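Local coordinates for protein Ufm1-specific protease (Caenorhabditis elegans, PDB 5EJJ) that is a thiol protease that hydrolyses the peptide bond at the C-terminal glycine of the ubiquitin-like modifier Ufm1 and is needed to localise certain odorant receptors to olfactory cilia, at residues Ser60-Glu74 with Arg259-Met273. Sequence-based numbering, arbitrary orientation.
Sequences SNRQFLESSLSADIE and RSREAFNRRANNTMM
The guanidinium of Arg266 lies between Glu66 O over one face and Ala71 CA over the opposite one, while the carbonyls of Leu69, Ser70 and Ile73 line its edge. With the side chain extended from CG to NE, it reaches into the bend that follows helix 59-68. Arg266 NH2 donates to Ile73 O at 2.8 Å, and NH1 to Leu69 O at 3.0 Å, nearly in the guanidinium plane but from above the plane of that carbonyl. NH1 adds weak bonds to Ser70 O and Ile73 O. From its own helix, Glu262 OE2 takes Arg266 NE at 2.8 Å in a salt bridge through its anti lone pair, so both sides of the contact fix the group's rotation.

The Phe64 ring has Met273 SD at its edge, 5.4 Å from the centroid, a Met-aromatic contact. Ser68 OG sits over one face, toward the rim, and the Asn270 amide is turned 35° from the ring. Asn270 ND2 gives a fairly straight bond to Ser67 OG (2.6 Å, 162°) and a weak one to Ser68 OG. Both hydroxyls in turn donate to Phe64 O, from opposite faces of its plane. Further along, Ala71 CB packs 4.0 Å from Ala263 CB.

Helix segments 60-68 and 259-273 cross at -135° with axes 8.6 Å apart, joining the N-terminal MPN region to the UfSP2-like region. Strand 302-306 borders the contact: Gln305 N is hydrogen-bonded to Asn270 OD1 and His303 NE2 to Ser70 OG. Helix 312-325 packs on Phe64 through Tyr318 and Leu322, and strand 127-139 meets helix 253-280 at Phe264 and Ala268.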
loop_
_atom_site.group_PDB
_atom_site.type_symbol
_atom_site.label_atom_id
_atom_site.label_comp_id
_atom_site.label_asym_id
_atom_site.label_seq_id
_atom_site.Cartn_x
_atom_site.Cartn_y
_atom_site.Cartn_z
ATOM N N SER A 60 -18.185 16.979 8.506
ATOM C CA SER A 60 -17.310 16.262 9.445
ATOM C C SER A 60 -16.475 15.208 8.734
ATOM O O SER A 60 -15.274 15.077 8.998
ATOM C CB SER A 60 -18.110 15.596 10.571
ATOM O OG SER A 60 -19.104 16.478 11.067
ATOM N N ASN A 61 -17.116 14.459 7.837
ATOM C CA ASN A 61 -16.411 13.425 7.091
ATOM C C ASN A 61 -15.537 14.009 5.996
ATOM O O ASN A 61 -14.513 13.433 5.667
ATOM C CB ASN A 61 -17.362 12.344 6.550
ATOM C CG ASN A 61 -17.741 11.306 7.622
ATOM O OD1 ASN A 61 -17.009 11.121 8.600
ATOM N ND2 ASN A 61 -18.888 10.630 7.443
ATOM N N ARG A 62 -15.917 15.156 5.450
ATOM C CA ARG A 62 -15.094 15.768 4.425
ATOM C C ARG A 62 -13.749 16.079 5.041
ATOM O O ARG A 62 -12.708 15.769 4.480
ATOM C CB ARG A 62 -15.732 17.039 3.865
ATOM C CG ARG A 62 -15.114 17.504 2.556
ATOM C CD ARG A 62 -15.374 18.998 2.241
ATOM N NE ARG A 62 -15.048 19.924 3.344
ATOM C CZ ARG A 62 -13.828 20.134 3.869
ATOM N NH1 ARG A 62 -12.749 19.486 3.432
ATOM N NH2 ARG A 62 -13.688 21.003 4.866
ATOM N N GLN A 63 -13.776 16.678 6.222
ATOM C CA GLN A 63 -12.554 17.013 6.934
ATOM C C GLN A 63 -11.776 15.779 7.354
ATOM O O GLN A 63 -10.549 15.816 7.423
ATOM C CB GLN A 63 -12.866 17.824 8.182
ATOM C CG GLN A 63 -13.529 19.153 7.931
ATOM C CD GLN A 63 -13.915 19.831 9.225
ATOM O OE1 GLN A 63 -13.558 19.367 10.318
ATOM N NE2 GLN A 63 -14.649 20.933 9.116
ATOM N N PHE A 64 -12.466 14.690 7.670
ATOM C CA PHE A 64 -11.721 13.475 7.975
ATOM C C PHE A 64 -10.980 12.957 6.744
ATOM O O PHE A 64 -9.817 12.571 6.832
ATOM C CB PHE A 64 -12.583 12.366 8.553
ATOM C CG PHE A 64 -11.787 11.157 8.918
ATOM C CD1 PHE A 64 -11.001 11.147 10.076
ATOM C CD2 PHE A 64 -11.766 10.044 8.082
ATOM C CE1 PHE A 64 -10.245 10.041 10.413
ATOM C CE2 PHE A 64 -11.013 8.929 8.405
ATOM C CZ PHE A 64 -10.251 8.922 9.571
ATOM N N LEU A 65 -11.657 12.956 5.603
ATOM C CA LEU A 65 -11.048 12.495 4.367
ATOM C C LEU A 65 -9.786 13.272 4.057
ATOM O O LEU A 65 -8.723 12.677 3.920
ATOM C CB LEU A 65 -12.022 12.579 3.189
ATOM C CG LEU A 65 -13.230 11.644 3.293
ATOM C CD1 LEU A 65 -13.997 11.700 2.024
ATOM C CD2 LEU A 65 -12.822 10.232 3.592
ATOM N N GLU A 66 -9.903 14.596 3.974
ATOM C CA GLU A 66 -8.803 15.460 3.542
ATOM C C GLU A 66 -7.585 15.317 4.455
ATOM O O GLU A 66 -6.449 15.369 3.986
ATOM C CB GLU A 66 -9.276 16.916 3.466
ATOM C CG GLU A 66 -8.396 17.892 2.658
ATOM C CD GLU A 66 -9.214 19.111 2.137
ATOM O OE1 GLU A 66 -8.670 19.977 1.391
ATOM O OE2 GLU A 66 -10.426 19.198 2.481
ATOM N N SER A 67 -7.806 15.090 5.745
ATOM C CA SER A 67 -6.687 14.997 6.664
ATOM C C SER A 67 -5.932 13.695 6.458
ATOM O O SER A 67 -4.825 13.498 6.974
ATOM C CB SER A 67 -7.166 15.092 8.114
ATOM O OG SER A 67 -7.506 13.822 8.657
ATOM N N SER A 68 -6.539 12.791 5.707
ATOM C CA SER A 68 -5.951 11.480 5.507
ATOM C C SER A 68 -5.208 11.338 4.199
ATOM O O SER A 68 -4.518 10.357 3.993
ATOM C CB SER A 68 -7.029 10.437 5.601
ATOM O OG SER A 68 -7.599 10.504 6.896
ATOM N N LEU A 69 -5.346 12.328 3.327
ATOM C CA LEU A 69 -4.686 12.329 2.039
ATOM C C LEU A 69 -3.361 13.081 2.109
ATOM O O LEU A 69 -3.116 13.843 3.045
ATOM C CB LEU A 69 -5.603 12.965 1.013
ATOM C CG LEU A 69 -6.997 12.374 1.122
ATOM C CD1 LEU A 69 -7.913 13.048 0.155
ATOM C CD2 LEU A 69 -6.923 10.915 0.820
ATOM N N SER A 70 -2.503 12.853 1.118
ATOM C CA SER A 70 -1.199 13.497 1.078
ATOM C C SER A 70 -1.334 14.982 0.949
ATOM O O SER A 70 -2.244 15.476 0.298
ATOM C CB SER A 70 -0.352 12.979 -0.071
ATOM O OG SER A 70 0.324 11.798 0.302
ATOM N N ALA A 71 -0.374 15.674 1.553
ATOM C CA ALA A 71 -0.436 17.104 1.801
ATOM C C ALA A 71 -0.586 17.953 0.545
ATOM O O ALA A 71 -1.124 19.058 0.621
ATOM C CB ALA A 71 0.761 17.538 2.596
ATOM N N ASP A 72 -0.140 17.448 -0.605
ATOM C CA ASP A 72 -0.275 18.211 -1.846
ATOM C C ASP A 72 -1.675 18.137 -2.467
ATOM O O ASP A 72 -1.958 18.772 -3.478
ATOM C CB ASP A 72 0.769 17.763 -2.853
ATOM C CG ASP A 72 0.495 16.381 -3.405
ATOM O OD1 ASP A 72 0.374 15.409 -2.619
ATOM O OD2 ASP A 72 0.389 16.262 -4.638
ATOM N N ILE A 73 -2.553 17.370 -1.844
ATOM C CA ILE A 73 -3.863 17.088 -2.383
ATOM C C ILE A 73 -4.939 17.738 -1.531
ATOM O O ILE A 73 -4.894 17.694 -0.312
ATOM C CB ILE A 73 -4.060 15.583 -2.397
ATOM C CG1 ILE A 73 -3.104 14.978 -3.406
ATOM C CG2 ILE A 73 -5.484 15.205 -2.724
ATOM C CD1 ILE A 73 -3.397 13.554 -3.720
ATOM N N GLU A 74 -5.917 18.356 -2.172
ATOM C CA GLU A 74 -7.020 18.942 -1.429
ATOM C C GLU A 74 -8.338 18.739 -2.154
ATOM O O GLU A 74 -8.378 18.249 -3.278
ATOM C CB GLU A 74 -6.782 20.429 -1.274
ATOM C CG GLU A 74 -6.848 21.159 -2.573
ATOM C CD GLU A 74 -6.201 22.516 -2.483
ATOM O OE1 GLU A 74 -5.039 22.658 -2.945
ATOM O OE2 GLU A 74 -6.850 23.443 -1.938
ATOM N N ARG A 259 4.741 21.978 2.399
ATOM C CA ARG A 259 4.146 20.640 2.428
ATOM C C ARG A 259 4.302 19.926 3.759
ATOM O O ARG A 259 3.341 19.362 4.283
ATOM C CB ARG A 259 4.658 19.764 1.291
ATOM C CG ARG A 259 3.713 19.783 0.106
ATOM C CD ARG A 259 3.810 18.530 -0.738
ATOM N NE ARG A 259 5.011 18.529 -1.562
ATOM C CZ ARG A 259 5.188 19.306 -2.619
ATOM N NH1 ARG A 259 4.245 20.169 -2.985
ATOM N NH2 ARG A 259 6.316 19.223 -3.299
ATOM N N SER A 260 5.516 19.963 4.302
ATOM C CA SER A 260 5.844 19.339 5.583
ATOM C C SER A 260 4.903 19.848 6.662
ATOM O O SER A 260 4.476 19.115 7.545
ATOM C CB SER A 260 7.237 19.767 5.984
ATOM O OG SER A 260 7.176 21.144 6.338
ATOM N N ARG A 261 4.602 21.131 6.582
ATOM C CA ARG A 261 3.804 21.781 7.585
ATOM C C ARG A 261 2.368 21.314 7.479
ATOM O O ARG A 261 1.798 20.868 8.470
ATOM C CB ARG A 261 3.888 23.279 7.392
ATOM C CG ARG A 261 3.387 24.040 8.546
ATOM C CD ARG A 261 3.249 25.507 8.246
ATOM N NE ARG A 261 2.581 26.123 9.379
ATOM C CZ ARG A 261 1.286 26.416 9.413
ATOM N NH1 ARG A 261 0.518 26.198 8.342
ATOM N NH2 ARG A 261 0.770 26.949 10.515
ATOM N N GLU A 262 1.781 21.403 6.285
ATOM C CA GLU A 262 0.430 20.865 6.059
ATOM C C GLU A 262 0.341 19.385 6.428
ATOM O O GLU A 262 -0.673 18.927 6.975
ATOM C CB GLU A 262 -0.004 21.033 4.605
ATOM C CG GLU A 262 -1.395 20.460 4.273
ATOM C CD GLU A 262 -2.551 21.267 4.866
ATOM O OE1 GLU A 262 -2.345 22.438 5.282
ATOM O OE2 GLU A 262 -3.682 20.725 4.923
ATOM N N ALA A 263 1.407 18.647 6.117
ATOM C CA ALA A 263 1.477 17.226 6.410
ATOM C C ALA A 263 1.306 17.009 7.912
ATOM O O ALA A 263 0.453 16.217 8.352
ATOM C CB ALA A 263 2.788 16.657 5.921
ATOM N N PHE A 264 2.105 17.741 8.689
ATOM C CA PHE A 264 2.051 17.678 10.143
ATOM C C PHE A 264 0.692 18.102 10.720
ATOM O O PHE A 264 0.202 17.491 11.679
ATOM C CB PHE A 264 3.156 18.530 10.777
ATOM C CG PHE A 264 3.028 18.633 12.252
ATOM C CD1 PHE A 264 2.490 19.753 12.831
ATOM C CD2 PHE A 264 3.365 17.563 13.061
ATOM C CE1 PHE A 264 2.333 19.829 14.212
ATOM C CE2 PHE A 264 3.200 17.629 14.440
ATOM C CZ PHE A 264 2.693 18.762 15.018
ATOM N N ASN A 265 0.089 19.149 10.155
ATOM C CA ASN A 265 -1.200 19.590 10.652
ATOM C C ASN A 265 -2.314 18.574 10.397
ATOM O O ASN A 265 -3.200 18.415 11.232
ATOM C CB ASN A 265 -1.576 20.974 10.129
ATOM C CG ASN A 265 -0.597 22.066 10.568
ATOM O OD1 ASN A 265 0.230 21.873 11.465
ATOM N ND2 ASN A 265 -0.694 23.224 9.930
ATOM N N ARG A 266 -2.257 17.853 9.276
ATOM C CA ARG A 266 -3.297 16.879 8.953
ATOM C C ARG A 266 -3.241 15.686 9.889
ATOM O O ARG A 266 -4.267 15.159 10.311
ATOM C CB ARG A 266 -3.167 16.416 7.508
ATOM C CG ARG A 266 -3.455 17.505 6.504
ATOM C CD ARG A 266 -3.627 16.977 5.130
ATOM N NE ARG A 266 -3.992 18.036 4.205
ATOM C CZ ARG A 266 -4.029 17.891 2.883
ATOM N NH1 ARG A 266 -3.720 16.737 2.318
ATOM N NH2 ARG A 266 -4.369 18.899 2.115
ATOM N N ARG A 267 -2.035 15.249 10.211
ATOM C CA ARG A 267 -1.878 14.165 11.161
ATOM C C ARG A 267 -2.418 14.531 12.538
ATOM O O ARG A 267 -2.958 13.680 13.231
ATOM C CB ARG A 267 -0.405 13.803 11.292
ATOM C CG ARG A 267 0.161 13.039 10.153
ATOM C CD ARG A 267 -0.027 11.567 10.388
ATOM N NE ARG A 267 0.506 10.806 9.267
ATOM C CZ ARG A 267 0.383 9.494 9.125
ATOM N NH1 ARG A 267 -0.269 8.774 10.033
ATOM N NH2 ARG A 267 0.908 8.908 8.056
ATOM N N ALA A 268 -2.230 15.785 12.955
ATOM C CA ALA A 268 -2.757 16.219 14.250
ATOM C C ALA A 268 -4.286 16.225 14.210
ATOM O O ALA A 268 -4.925 15.644 15.073
ATOM C CB ALA A 268 -2.227 17.566 14.636
ATOM N N ASN A 269 -4.862 16.854 13.190
ATOM C CA ASN A 269 -6.299 16.842 13.011
ATOM C C ASN A 269 -6.871 15.428 12.956
ATOM O O ASN A 269 -7.945 15.163 13.480
ATOM C CB ASN A 269 -6.671 17.598 11.742
ATOM C CG ASN A 269 -6.255 19.068 11.790
ATOM O OD1 ASN A 269 -6.105 19.659 12.868
ATOM N ND2 ASN A 269 -6.070 19.669 10.612
ATOM N N ASN A 270 -6.147 14.518 12.319
ATOM C CA ASN A 270 -6.568 13.135 12.237
ATOM C C ASN A 270 -6.595 12.482 13.601
ATOM O O ASN A 270 -7.519 11.744 13.899
ATOM C CB ASN A 270 -5.649 12.342 11.315
ATOM C CG ASN A 270 -6.351 11.143 10.680
ATOM O OD1 ASN A 270 -6.316 10.022 11.205
ATOM N ND2 ASN A 270 -7.013 11.382 9.548
ATOM N N THR A 271 -5.577 12.751 14.422
ATOM C CA THR A 271 -5.484 12.223 15.793
ATOM C C THR A 271 -6.611 12.785 16.632
ATOM O O THR A 271 -7.239 12.082 17.423
ATOM C CB THR A 271 -4.177 12.658 16.466
ATOM O OG1 THR A 271 -3.060 12.110 15.752
ATOM C CG2 THR A 271 -4.138 12.199 17.926
ATOM N N MET A 272 -6.844 14.078 16.442
ATOM C CA MET A 272 -7.908 14.799 17.104
ATOM C C MET A 272 -9.233 14.116 16.806
ATOM O O MET A 272 -9.975 13.746 17.716
ATOM C CB MET A 272 -7.917 16.238 16.597
ATOM C CG MET A 272 -9.027 17.124 17.166
ATOM S SD MET A 272 -10.327 17.636 16.005
ATOM C CE MET A 272 -11.643 16.545 16.534
ATOM N N MET A 273 -9.514 13.923 15.527
ATOM C CA MET A 273 -10.779 13.339 15.124
ATOM C C MET A 273 -10.999 11.894 15.614
ATOM O O MET A 273 -12.112 11.537 15.993
ATOM C CB MET A 273 -10.969 13.447 13.614
ATOM C CG MET A 273 -11.355 14.833 13.137
ATOM S SD MET A 273 -11.475 14.981 11.328
ATOM C CE MET A 273 -10.238 16.241 11.029
#